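Local coordinates for putative nucleotidyltransferase, hypothetical protein AF0614 (Archaeoglobus fulgidus, PDB 1YLQ) that probably transfers nucleotidyl groups as a small nucleotidyltransferase, though its substrate is unknown, at residues I38-V43 with F69-L74. Numbering follows the deposited sequence.
Sequences IDVAIV and FEFHIL
Strands I38-V43 and F69-L74 run parallel and in register, laced by five backbone hydrogen bonds. The carbonyls of I38, V40 and I42 accept from the amides of E70, H72 and L74, while V40 N bonds to E70 O, and I42 N to H72 O at 2.8 Å and 167°; D39, A41 and V43 turn their backbone bonds to Y23, Y21 and E19, so both edges of I38-V43 are paired. The polar side chains gather on one face. H72 NE2 donates to the anti lone pair of E70 OE2 at 2.8 Å, bent at 132°, with OE2 near the imidazole plane; the extended E70 chain brings the carboxylate there. D39 OD1 lies 3.0 Å from H72 CE1, in plane at the ring edge, and 3.4 Å from E70 OE2, two acceptors without a bond; a protonated H72 would probably ease this strain. Both acids lie close to a bound sulfate, probably from the crystallisation liquor. An alanine in place of H72 would probably leave E70 less firmly oriented. On the other face, apolar residues suit burial: I38 CD1 packs 3.6 Å from F69 CE1, and I42 CD1 bridges F71 and I73. Helix 3-14 covers this face, W79 of helix 76-83 touches A41, V43 and L74, and I38-V43 lies between antiparallel strand 19-23 and F69-L74, reached by a beta-alpha-beta crossover through helix 50-63.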
# COMPACT_ATOMS: atom_id res chain seq x y z
N ILE A 38 -5.00 -0.08 0.18
CA ILE A 38 -4.89 1.37 0.07
C ILE A 38 -6.08 1.80 -0.82
O ILE A 38 -6.23 1.35 -1.98
CB ILE A 38 -3.54 1.83 -0.53
CG1 ILE A 38 -2.36 1.32 0.33
CG2 ILE A 38 -3.49 3.40 -0.67
CD1 ILE A 38 -0.97 1.52 -0.38
N ASP A 39 -6.98 2.58 -0.25
CA ASP A 39 -7.95 3.35 -1.08
C ASP A 39 -7.31 4.68 -1.47
O ASP A 39 -6.59 5.29 -0.67
CB ASP A 39 -9.23 3.59 -0.33
CG ASP A 39 -9.98 2.31 -0.08
OD1 ASP A 39 -10.52 1.74 -1.06
OD2 ASP A 39 -9.96 1.83 1.09
N VAL A 40 -7.53 5.08 -2.71
CA VAL A 40 -6.99 6.34 -3.24
C VAL A 40 -8.16 7.14 -3.79
O VAL A 40 -8.75 6.78 -4.81
CB VAL A 40 -6.02 6.10 -4.38
CG1 VAL A 40 -5.31 7.43 -4.77
CG2 VAL A 40 -4.94 5.09 -4.00
N ALA A 41 -8.50 8.23 -3.13
CA ALA A 41 -9.57 9.10 -3.67
C ALA A 41 -8.88 10.25 -4.42
O ALA A 41 -7.98 10.90 -3.89
CB ALA A 41 -10.43 9.60 -2.56
N ILE A 42 -9.24 10.42 -5.69
CA ILE A 42 -8.71 11.49 -6.51
C ILE A 42 -9.88 12.43 -6.81
O ILE A 42 -10.85 12.04 -7.44
CB ILE A 42 -8.05 10.92 -7.77
CG1 ILE A 42 -7.01 9.85 -7.35
CG2 ILE A 42 -7.44 12.13 -8.69
CD1 ILE A 42 -6.38 9.12 -8.47
N VAL A 43 -9.79 13.67 -6.34
CA VAL A 43 -10.97 14.48 -6.12
C VAL A 43 -10.82 15.81 -6.86
O VAL A 43 -9.86 16.55 -6.63
CB VAL A 43 -11.16 14.79 -4.61
CG1 VAL A 43 -12.36 15.70 -4.38
CG2 VAL A 43 -11.25 13.44 -3.76
N PHE A 69 -4.02 -0.89 -4.80
CA PHE A 69 -4.83 0.37 -4.87
C PHE A 69 -6.28 0.20 -5.33
O PHE A 69 -6.55 -0.51 -6.29
CB PHE A 69 -4.13 1.43 -5.76
CG PHE A 69 -2.68 1.71 -5.37
CD1 PHE A 69 -2.38 2.35 -4.20
CD2 PHE A 69 -1.64 1.30 -6.19
CE1 PHE A 69 -1.01 2.58 -3.85
CE2 PHE A 69 -0.30 1.52 -5.84
CZ PHE A 69 0.01 2.17 -4.69
N GLU A 70 -7.20 0.84 -4.64
CA GLU A 70 -8.59 0.90 -5.10
C GLU A 70 -8.80 2.38 -5.34
O GLU A 70 -8.64 3.15 -4.43
CB GLU A 70 -9.58 0.31 -4.05
CG GLU A 70 -11.09 0.43 -4.44
CD GLU A 70 -12.06 -0.29 -3.47
OE1 GLU A 70 -11.93 -1.52 -3.26
OE2 GLU A 70 -13.02 0.37 -2.97
N PHE A 71 -9.11 2.78 -6.58
CA PHE A 71 -9.19 4.20 -6.95
C PHE A 71 -10.65 4.63 -6.88
O PHE A 71 -11.51 3.84 -7.27
CB PHE A 71 -8.65 4.38 -8.40
CG PHE A 71 -7.17 4.15 -8.51
CD1 PHE A 71 -6.26 5.13 -8.11
CD2 PHE A 71 -6.68 2.92 -8.99
CE1 PHE A 71 -4.83 4.91 -8.18
CE2 PHE A 71 -5.27 2.67 -9.06
CZ PHE A 71 -4.37 3.68 -8.67
N HIS A 72 -10.92 5.85 -6.43
CA HIS A 72 -12.25 6.44 -6.34
C HIS A 72 -12.07 7.81 -6.95
O HIS A 72 -11.29 8.62 -6.44
CB HIS A 72 -12.72 6.52 -4.88
CG HIS A 72 -12.77 5.17 -4.22
ND1 HIS A 72 -11.75 4.67 -3.45
CD2 HIS A 72 -13.70 4.20 -4.29
CE1 HIS A 72 -12.07 3.47 -3.01
NE2 HIS A 72 -13.24 3.14 -3.54
N ILE A 73 -12.73 8.04 -8.07
CA ILE A 73 -12.55 9.26 -8.86
C ILE A 73 -13.77 10.06 -8.54
O ILE A 73 -14.89 9.66 -8.88
CB ILE A 73 -12.50 8.89 -10.37
CG1 ILE A 73 -11.42 7.76 -10.62
CG2 ILE A 73 -12.29 10.16 -11.25
CD1 ILE A 73 -9.96 8.10 -9.88
N LEU A 74 -13.59 11.18 -7.83
CA LEU A 74 -14.72 11.82 -7.19
C LEU A 74 -14.78 13.35 -7.43
O LEU A 74 -13.76 13.98 -7.45
CB LEU A 74 -14.59 11.60 -5.68
CG LEU A 74 -14.52 10.19 -5.18
CD1 LEU A 74 -14.29 10.19 -3.64
CD2 LEU A 74 -15.84 9.48 -5.57